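Local coordinates for protein peptidoglycan N-acetylglucosamine deacetylase (Agathobacter rectalis, PDB 5JMU) that probably removes acetyl groups from N-acetylglucosamine of peptidoglycan, the chain being the zinc-binding catalytic domain of a longer membrane protein, at residues Lys32-Leu37 / Ala64-Arg69; Asp39-Tyr44 / Gln198-Gly203. One frame throughout, in Å; residues are numbered along the deposited sequence.

Contact 1 of 2, residues Lys32-Leu37 / Ala64-Arg69; sequences KYTQGL and AEEAKR
T34 and Q35, on the first turn of helix 34-43, meet E66 in helix 61-68 and R69 just after its end. The backbones stay well apart, with 8.5 Å between CA of Q35 and CA of E65, and long side chains bridge the gap. E65, one turn earlier, holds the arginine: NE of R69 gives OE2 of E65 a 2.6 Å bond, nearly straight at 166° and part of a salt bridge; OE2 uses its anti lone pair and lies in the guanidinium plane. NH2 of R69 adds a weak 3.1 Å bond to the same OE2, so the guanidinium is steered from within the segment 64-69 before it reaches across. One residue on, E66 runs extended beyond CG and places OE2 3.3 Å from CG2 of T34, the two side chains crossing at about a right angle. A chi1 of -58° sets CG2 of T34 anti to its amide nitrogen, on the side that meets the carboxylate, while OG1 bonds with OD2 of D187 and N of G31. R69 comes last, extended from CG to NE. Its NH2 lies next to the amide end of Q35, whose plane is tilted 47° to the guanidinium, and its NH1 is salt-bridged to D39 and D42 further along helix 34-43. Three carboxylates for one positive charge would probably keep R69 protonated and leave the cluster net negative. The two helices follow neighbouring parallel strands in successive beta-alpha-beta crossovers: helix 34-43 links strands 21-27 and 49-53, helix 61-68 links 49-53 and 72-77. Beneath them E66 packs on F50 and V52 of strand 49-53, L38 fills in between the helices, and helix 89-107 touches A64 and A67 on another flank.

Contact 2 of 2, residues Asp39-Tyr44 / Gln198-Gly203; sequences DVLDKY and QIIQWG
A chi1 of -70° turns CG of Y44 away from its own carbonyl carbon, and the ring lies against helix 196-205; on I200, CG2 stands anti to the amide nitrogen (chi1 -68°) and faces the tyrosine. This joins the first and last long helices of a NodB-type deacetylase domain, whose fold is usually described as a distorted (β/α) barrel. Helix 34-43 leads out of strand 21-27, helix 196-205 leads into strand 209-210, and those strands pair in parallel, so the helices are neighbours despite the 153 residues between the two segments. CG2 of I200 lies 3.6 Å from CB of Y44 and touches the near end of the ring obliquely. The other branch of I200 ends in CD1, 3.9 Å from CD2 of L41, the two side chains crossing at about a right angle; L41 itself is buried against V46, A48 and H71. Q201 brings CG to within 3.9 Å of CE1 of Y44, its amide plane almost perpendicular to the ring at 86°. Replacing Y44 by an alanine removes the ring, which would probably leave CG2 of I200 with less cover and E197 without its hydroxyl partner, though K43 would still reach that carboxylate. The phenol oxygen ends between two residues of the last helix: OH is hydrogen-bonded to OE2 of E197 and lies 3.0 Å from NE2 of Q201.

How the contacts relate
Both contacts use helix 34-43, contact 1 its first turn and contact 2 its last, and their centres lie 14 Å apart. Both are partly buried and mix covered residues with more open ones, but their chemistry differs. Contact 1, with the T34 side chain about 13 Å from the bound zinc, is mainly polar and spanned by carboxylate, amide and guanidinium groups. Contact 2, away from the annotated sites, buries more surface, 223 against 145 Å², and rests on apolar packing of I200 on L41 and Y44, with the exposed Q201 at its margin. R69 joins them: its NH1 binds acids of the segment 39-44, tying the end of the segment 64-69 to the later part of the shared helix.

Contact 1 of 2, residues Lys32-Leu37 / Ala64-Arg69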
ATOM      1  N   LYS A  32      -8.063   0.697  14.394  1.00 14.73           N
ATOM      2  CA  LYS A  32      -8.815  -0.196  15.280  1.00 15.68           C
ATOM      3  C   LYS A  32      -9.255  -1.483  14.611  1.00 17.67           C
ATOM      4  O   LYS A  32      -9.565  -2.433  15.323  1.00 21.49           O
ATOM      5  CB  LYS A  32     -10.037   0.533  15.874  1.00 21.72           C
ATOM      6  CG  LYS A  32     -11.073   0.901  14.884  1.00 28.44           C
ATOM      7  CD  LYS A  32     -12.239   1.627  15.578  1.00 37.55           C
ATOM      8  CE  LYS A  32     -12.970   0.724  16.550  1.00 43.20           C
ATOM      9  NZ  LYS A  32     -14.190   1.418  17.115  1.00 49.25           N
ATOM     10  N   TYR A  33      -9.301  -1.515  13.269  1.00 15.83           N
ATOM     11  CA  TYR A  33      -9.744  -2.707  12.559  1.00 15.33           C
ATOM     12  C   TYR A  33      -8.607  -3.593  12.083  1.00 17.04           C
ATOM     13  O   TYR A  33      -8.859  -4.678  11.529  1.00 15.15           O
ATOM     14  CB  TYR A  33     -10.630  -2.319  11.343  1.00 15.77           C
ATOM     15  CG  TYR A  33     -11.734  -1.353  11.774  1.00 17.63           C
ATOM     16  CD1 TYR A  33     -12.710  -1.755  12.658  1.00 17.81           C
ATOM     17  CD2 TYR A  33     -11.752  -0.023  11.331  1.00 18.47           C
ATOM     18  CE1 TYR A  33     -13.688  -0.884  13.087  1.00 21.95           C
ATOM     19  CE2 TYR A  33     -12.718   0.848  11.746  1.00 21.51           C
ATOM     20  CZ  TYR A  33     -13.679   0.417  12.610  1.00 23.49           C
ATOM     21  OH  TYR A  33     -14.655   1.281  13.042  1.00 29.58           O
ATOM     22  N   THR A  34      -7.368  -3.135  12.252  1.00 15.16           N
ATOM     23  CA  THR A  34      -6.219  -3.853  11.732  1.00 13.84           C
ATOM     24  C   THR A  34      -6.018  -5.222  12.375  1.00 16.04           C
ATOM     25  O   THR A  34      -5.716  -6.174  11.655  1.00 14.08           O
ATOM     26  CB  THR A  34      -4.951  -2.977  11.879  1.00 13.14           C
ATOM     27  OG1 THR A  34      -5.201  -1.755  11.151  1.00 13.90           O
ATOM     28  CG2 THR A  34      -3.681  -3.708  11.305  1.00 12.04           C
ATOM     29  N   GLN A  35      -6.161  -5.330  13.697  1.00 13.44           N
ATOM     30  CA  GLN A  35      -5.994  -6.622  14.340  1.00 15.18           C
ATOM     31  C   GLN A  35      -6.949  -7.674  13.720  1.00 17.86           C
ATOM     32  O   GLN A  35      -6.549  -8.793  13.414  1.00 15.83           O
ATOM     33  CB  GLN A  35      -6.238  -6.510  15.850  1.00 16.80           C
ATOM     34  CG  GLN A  35      -6.187  -7.837  16.587  1.00 25.92           C
ATOM     35  CD  GLN A  35      -4.838  -8.481  16.523  1.00 35.34           C
ATOM     36  OE1 GLN A  35      -4.661  -9.531  15.889  1.00 41.31           O
ATOM     37  NE2 GLN A  35      -3.866  -7.868  17.174  1.00 34.89           N
ATOM     38  N   GLY A  36      -8.210  -7.300  13.544  1.00 17.06           N
ATOM     39  CA  GLY A  36      -9.198  -8.206  12.989  1.00 17.16           C
ATOM     40  C   GLY A  36      -8.819  -8.643  11.573  1.00 17.59           C
ATOM     41  O   GLY A  36      -9.016  -9.793  11.194  1.00 17.12           O
ATOM     42  N   LEU A  37      -8.279  -7.703  10.787  1.00 14.39           N
ATOM     43  CA  LEU A  37      -7.789  -7.989   9.439  1.00 12.75           C
ATOM     44  C   LEU A  37      -6.632  -8.996   9.521  1.00 15.75           C
ATOM     45  O   LEU A  37      -6.578  -9.960   8.750  1.00 15.47           O
ATOM     46  CB  LEU A  37      -7.336  -6.688   8.755  1.00 12.61           C
ATOM     47  CG  LEU A  37      -6.623  -6.890   7.405  1.00 12.69           C
ATOM     48  CD1 LEU A  37      -7.476  -7.715   6.390  1.00 14.84           C
ATOM     49  CD2 LEU A  37      -6.273  -5.521   6.813  1.00 13.49           C
ATOM     50  N   ALA A  64       4.458  -3.613  14.468  1.00 11.81           N
ATOM     51  CA  ALA A  64       5.258  -4.751  14.911  1.00 14.12           C
ATOM     52  C   ALA A  64       4.542  -6.061  14.613  1.00 15.00           C
ATOM     53  O   ALA A  64       5.154  -7.006  14.172  1.00 15.00           O
ATOM     54  CB  ALA A  64       5.587  -4.650  16.427  1.00 14.53           C
ATOM     55  N   GLU A  65       3.240  -6.117  14.884  1.00 13.66           N
ATOM     56  CA  GLU A  65       2.479  -7.354  14.638  1.00 16.84           C
ATOM     57  C   GLU A  65       2.398  -7.700  13.142  1.00 14.38           C
ATOM     58  O   GLU A  65       2.444  -8.890  12.768  1.00 14.35           O
ATOM     59  CB  GLU A  65       1.065  -7.226  15.232  1.00 17.02           C
ATOM     60  CG  GLU A  65       0.345  -8.567  15.373  1.00 18.15           C
ATOM     61  CD  GLU A  65       1.023  -9.570  16.329  1.00 20.65           C
ATOM     62  OE1 GLU A  65       1.789  -9.170  17.235  1.00 26.08           O
ATOM     63  OE2 GLU A  65       0.771 -10.788  16.178  1.00 26.83           O
ATOM     64  N   GLU A  66       2.240  -6.685  12.292  1.00 12.52           N
ATOM     65  CA  GLU A  66       2.192  -6.939  10.853  1.00 11.88           C
ATOM     66  C   GLU A  66       3.476  -7.633  10.390  1.00 11.96           C
ATOM     67  O   GLU A  66       3.452  -8.629   9.652  1.00 13.76           O
ATOM     68  CB  GLU A  66       1.984  -5.629  10.078  1.00 11.63           C
ATOM     69  CG  GLU A  66       0.552  -5.097  10.240  1.00 11.03           C
ATOM     70  CD  GLU A  66       0.383  -3.645   9.806  1.00 12.09           C
ATOM     71  OE1 GLU A  66       1.355  -2.985   9.366  1.00 11.74           O
ATOM     72  OE2 GLU A  66      -0.755  -3.114   9.988  1.00 13.76           O
ATOM     73  N   ALA A  67       4.606  -7.103  10.829  1.00 14.09           N
ATOM     74  CA  ALA A  67       5.879  -7.686  10.423  1.00 15.03           C
ATOM     75  C   ALA A  67       6.049  -9.075  11.045  1.00 15.93           C
ATOM     76  O   ALA A  67       6.513 -10.006  10.361  1.00 14.11           O
ATOM     77  CB  ALA A  67       7.053  -6.761  10.801  1.00 15.06           C
ATOM     78  N   LYS A  68       5.696  -9.222  12.328  1.00 13.01           N
ATOM     79  CA  LYS A  68       5.879 -10.500  13.001  1.00 13.46           C
ATOM     80  C   LYS A  68       5.123 -11.599  12.298  1.00 15.38           C
ATOM     81  O   LYS A  68       5.614 -12.762  12.255  1.00 17.33           O
ATOM     82  CB  LYS A  68       5.428 -10.411  14.481  1.00 17.37           C
ATOM     83  CG  LYS A  68       5.448 -11.700  15.272  1.00 26.17           C
ATOM     84  CD  LYS A  68       4.976 -11.448  16.707  1.00 30.47           C
ATOM     85  CE  LYS A  68       5.124 -12.706  17.562  1.00 32.35           C
ATOM     86  NZ  LYS A  68       4.482 -12.534  18.915  1.00 35.27           N
ATOM     87  N   ARG A  69       3.950 -11.253  11.756  1.00 13.34           N
ATOM     88  CA  ARG A  69       3.086 -12.240  11.112  1.00 13.61           C
ATOM     89  C   ARG A  69       3.438 -12.467   9.643  1.00 17.11           C
ATOM     90  O   ARG A  69       2.785 -13.255   8.967  1.00 16.64           O
ATOM     91  CB  ARG A  69       1.613 -11.841  11.259  1.00 16.57           C
ATOM     92  CG  ARG A  69       1.165 -11.897  12.713  1.00 17.84           C
ATOM     93  CD  ARG A  69      -0.330 -11.722  12.827  1.00 21.93           C
ATOM     94  NE  ARG A  69      -0.770 -11.465  14.211  1.00 26.59           N
ATOM     95  CZ  ARG A  69      -2.009 -11.632  14.647  1.00 23.74           C
ATOM     96  NH1 ARG A  69      -2.962 -12.132  13.847  1.00 22.36           N
ATOM     97  NH2 ARG A  69      -2.285 -11.315  15.894  1.00 26.81           N
TER

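Contact 2 of 2, residues Asp39-Tyr44 / Gln198-Gly203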
ATOM      1  N   ASP A  39      -6.153 -11.254  11.681  1.00 15.79           N
ATOM      2  CA  ASP A  39      -6.721 -12.532  12.065  1.00 15.21           C
ATOM      3  C   ASP A  39      -7.316 -13.204  10.829  1.00 18.38           C
ATOM      4  O   ASP A  39      -7.191 -14.418  10.636  1.00 17.86           O
ATOM      5  CB  ASP A  39      -7.805 -12.326  13.139  1.00 17.98           C
ATOM      6  CG  ASP A  39      -7.224 -11.927  14.493  1.00 24.66           C
ATOM      7  OD1 ASP A  39      -6.012 -12.088  14.693  1.00 24.88           O
ATOM      8  OD2 ASP A  39      -7.990 -11.459  15.364  1.00 27.88           O
ATOM      9  N   VAL A  40      -7.993 -12.415   9.988  1.00 18.11           N
ATOM     10  CA  VAL A  40      -8.545 -12.982   8.739  1.00 16.74           C
ATOM     11  C   VAL A  40      -7.429 -13.479   7.807  1.00 16.95           C
ATOM     12  O   VAL A  40      -7.528 -14.578   7.235  1.00 16.22           O
ATOM     13  CB  VAL A  40      -9.410 -11.947   7.980  1.00 16.24           C
ATOM     14  CG1 VAL A  40      -9.735 -12.406   6.534  1.00 19.55           C
ATOM     15  CG2 VAL A  40     -10.695 -11.668   8.731  1.00 18.65           C
ATOM     16  N   LEU A  41      -6.380 -12.671   7.660  1.00 14.03           N
ATOM     17  CA  LEU A  41      -5.268 -13.071   6.791  1.00 13.51           C
ATOM     18  C   LEU A  41      -4.644 -14.367   7.311  1.00 17.18           C
ATOM     19  O   LEU A  41      -4.301 -15.253   6.508  1.00 18.45           O
ATOM     20  CB  LEU A  41      -4.228 -11.942   6.684  1.00 13.12           C
ATOM     21  CG  LEU A  41      -4.744 -10.681   5.999  1.00 12.04           C
ATOM     22  CD1 LEU A  41      -3.742  -9.533   6.182  1.00 14.60           C
ATOM     23  CD2 LEU A  41      -5.089 -10.927   4.491  1.00 14.48           C
ATOM     24  N   ASP A  42      -4.501 -14.476   8.635  1.00 15.32           N
ATOM     25  CA  ASP A  42      -3.985 -15.706   9.238  1.00 16.45           C
ATOM     26  C   ASP A  42      -4.911 -16.899   8.998  1.00 19.71           C
ATOM     27  O   ASP A  42      -4.450 -18.018   8.761  1.00 20.97           O
ATOM     28  CB  ASP A  42      -3.803 -15.535  10.729  1.00 18.84           C
ATOM     29  CG  ASP A  42      -2.521 -14.820  11.079  1.00 20.58           C
ATOM     30  OD1 ASP A  42      -1.667 -14.591  10.169  1.00 22.11           O
ATOM     31  OD2 ASP A  42      -2.364 -14.488  12.276  1.00 23.82           O
ATOM     32  N   LYS A  43      -6.219 -16.661   9.066  1.00 17.19           N
ATOM     33  CA  LYS A  43      -7.180 -17.719   8.842  1.00 21.24           C
ATOM     34  C   LYS A  43      -6.987 -18.380   7.467  1.00 18.75           C
ATOM     35  O   LYS A  43      -7.145 -19.597   7.352  1.00 23.31           O
ATOM     36  CB  LYS A  43      -8.600 -17.171   8.983  1.00 23.57           C
ATOM     37  CG  LYS A  43      -9.694 -18.199   8.756  1.00 28.38           C
ATOM     38  CD  LYS A  43     -11.061 -17.550   8.949  1.00 28.14           C
ATOM     39  CE  LYS A  43     -12.202 -18.535   8.676  1.00 32.48           C
ATOM     40  NZ  LYS A  43     -13.535 -17.867   8.842  1.00 38.17           N
ATOM     41  N   TYR A  44      -6.583 -17.600   6.466  1.00 16.73           N
ATOM     42  CA  TYR A  44      -6.441 -18.096   5.094  1.00 19.41           C
ATOM     43  C   TYR A  44      -4.972 -18.252   4.730  1.00 18.20           C
ATOM     44  O   TYR A  44      -4.657 -18.547   3.588  1.00 17.73           O
ATOM     45  CB  TYR A  44      -7.155 -17.145   4.100  1.00 15.18           C
ATOM     46  CG  TYR A  44      -8.651 -17.273   4.305  1.00 16.93           C
ATOM     47  CD1 TYR A  44      -9.374 -18.275   3.663  1.00 19.16           C
ATOM     48  CD2 TYR A  44      -9.314 -16.470   5.235  1.00 19.81           C
ATOM     49  CE1 TYR A  44     -10.723 -18.437   3.897  1.00 20.87           C
ATOM     50  CE2 TYR A  44     -10.685 -16.643   5.488  1.00 20.19           C
ATOM     51  CZ  TYR A  44     -11.368 -17.605   4.814  1.00 20.83           C
ATOM     52  OH  TYR A  44     -12.716 -17.787   5.083  1.00 22.63           O
ATOM     53  N   GLN A 198     -14.147 -12.717   1.790  1.00 16.28           N
ATOM     54  CA  GLN A 198     -14.771 -13.165   0.550  1.00 14.82           C
ATOM     55  C   GLN A 198     -13.853 -12.976  -0.650  1.00 13.10           C
ATOM     56  O   GLN A 198     -13.868 -13.816  -1.555  1.00 16.27           O
ATOM     57  CB  GLN A 198     -16.057 -12.422   0.317  1.00 15.44           C
ATOM     58  CG  GLN A 198     -17.201 -12.918   1.153  1.00 20.52           C
ATOM     59  CD  GLN A 198     -18.337 -11.909   1.067  1.00 23.35           C
ATOM     60  OE1 GLN A 198     -19.187 -11.982   0.173  1.00 31.08           O
ATOM     61  NE2 GLN A 198     -18.333 -10.934   1.963  1.00 21.54           N
ATOM     62  N   ILE A 199     -13.048 -11.898  -0.652  1.00 13.78           N
ATOM     63  CA  ILE A 199     -12.095 -11.684  -1.735  1.00 13.76           C
ATOM     64  C   ILE A 199     -11.078 -12.838  -1.783  1.00 12.52           C
ATOM     65  O   ILE A 199     -10.795 -13.380  -2.860  1.00 13.73           O
ATOM     66  CB  ILE A 199     -11.381 -10.311  -1.561  1.00 11.60           C
ATOM     67  CG1 ILE A 199     -12.370  -9.172  -1.885  1.00 12.36           C
ATOM     68  CG2 ILE A 199     -10.148 -10.189  -2.468  1.00 12.44           C
ATOM     69  CD1 ILE A 199     -11.901  -7.773  -1.308  1.00 13.34           C
ATOM     70  N   ILE A 200     -10.545 -13.223  -0.629  1.00 12.07           N
ATOM     71  CA  ILE A 200      -9.608 -14.347  -0.575  1.00 12.19           C
ATOM     72  C   ILE A 200     -10.292 -15.677  -0.972  1.00 12.60           C
ATOM     73  O   ILE A 200      -9.705 -16.471  -1.752  1.00 14.37           O
ATOM     74  CB  ILE A 200      -8.967 -14.468   0.804  1.00 12.76           C
ATOM     75  CG1 ILE A 200      -8.025 -13.270   1.046  1.00 13.12           C
ATOM     76  CG2 ILE A 200      -8.154 -15.790   0.876  1.00 17.90           C
ATOM     77  CD1 ILE A 200      -7.575 -13.156   2.510  1.00 16.08           C
ATOM     78  N   GLN A 201     -11.487 -15.920  -0.453  1.00 13.86           N
ATOM     79  CA  GLN A 201     -12.194 -17.139  -0.824  1.00 14.31           C
ATOM     80  C   GLN A 201     -12.356 -17.223  -2.341  1.00 14.41           C
ATOM     81  O   GLN A 201     -12.086 -18.267  -2.946  1.00 16.61           O
ATOM     82  CB  GLN A 201     -13.576 -17.192  -0.166  1.00 15.30           C
ATOM     83  CG  GLN A 201     -13.471 -17.444   1.346  1.00 20.88           C
ATOM     84  CD  GLN A 201     -14.805 -17.327   2.073  1.00 22.30           C
ATOM     85  OE1 GLN A 201     -15.660 -16.536   1.718  1.00 27.94           O
ATOM     86  NE2 GLN A 201     -14.960 -18.107   3.114  1.00 26.72           N
ATOM     87  N   TRP A 202     -12.795 -16.127  -2.944  1.00 14.40           N
ATOM     88  CA  TRP A 202     -12.991 -16.138  -4.391  1.00 14.89           C
ATOM     89  C   TRP A 202     -11.662 -16.351  -5.132  1.00 15.64           C
ATOM     90  O   TRP A 202     -11.562 -17.180  -6.052  1.00 15.49           O
ATOM     91  CB  TRP A 202     -13.652 -14.836  -4.866  1.00 14.48           C
ATOM     92  CG  TRP A 202     -13.846 -14.846  -6.340  1.00 16.75           C
ATOM     93  CD1 TRP A 202     -14.930 -15.339  -7.034  1.00 20.63           C
ATOM     94  CD2 TRP A 202     -12.922 -14.376  -7.319  1.00 18.08           C
ATOM     95  NE1 TRP A 202     -14.717 -15.203  -8.382  1.00 24.30           N
ATOM     96  CE2 TRP A 202     -13.506 -14.594  -8.583  1.00 20.96           C
ATOM     97  CE3 TRP A 202     -11.668 -13.758  -7.249  1.00 22.00           C
ATOM     98  CZ2 TRP A 202     -12.849 -14.243  -9.774  1.00 22.19           C
ATOM     99  CZ3 TRP A 202     -11.031 -13.410  -8.418  1.00 25.29           C
ATOM    100  CH2 TRP A 202     -11.620 -13.637  -9.650  1.00 22.80           C
ATOM    101  N   GLY A 203     -10.646 -15.595  -4.738  1.00 15.23           N
ATOM    102  CA  GLY A 203      -9.383 -15.684  -5.444  1.00 13.85           C
ATOM    103  C   GLY A 203      -8.820 -17.089  -5.335  1.00 14.60           C
ATOM    104  O   GLY A 203      -8.412 -17.679  -6.349  1.00 13.61           O
TER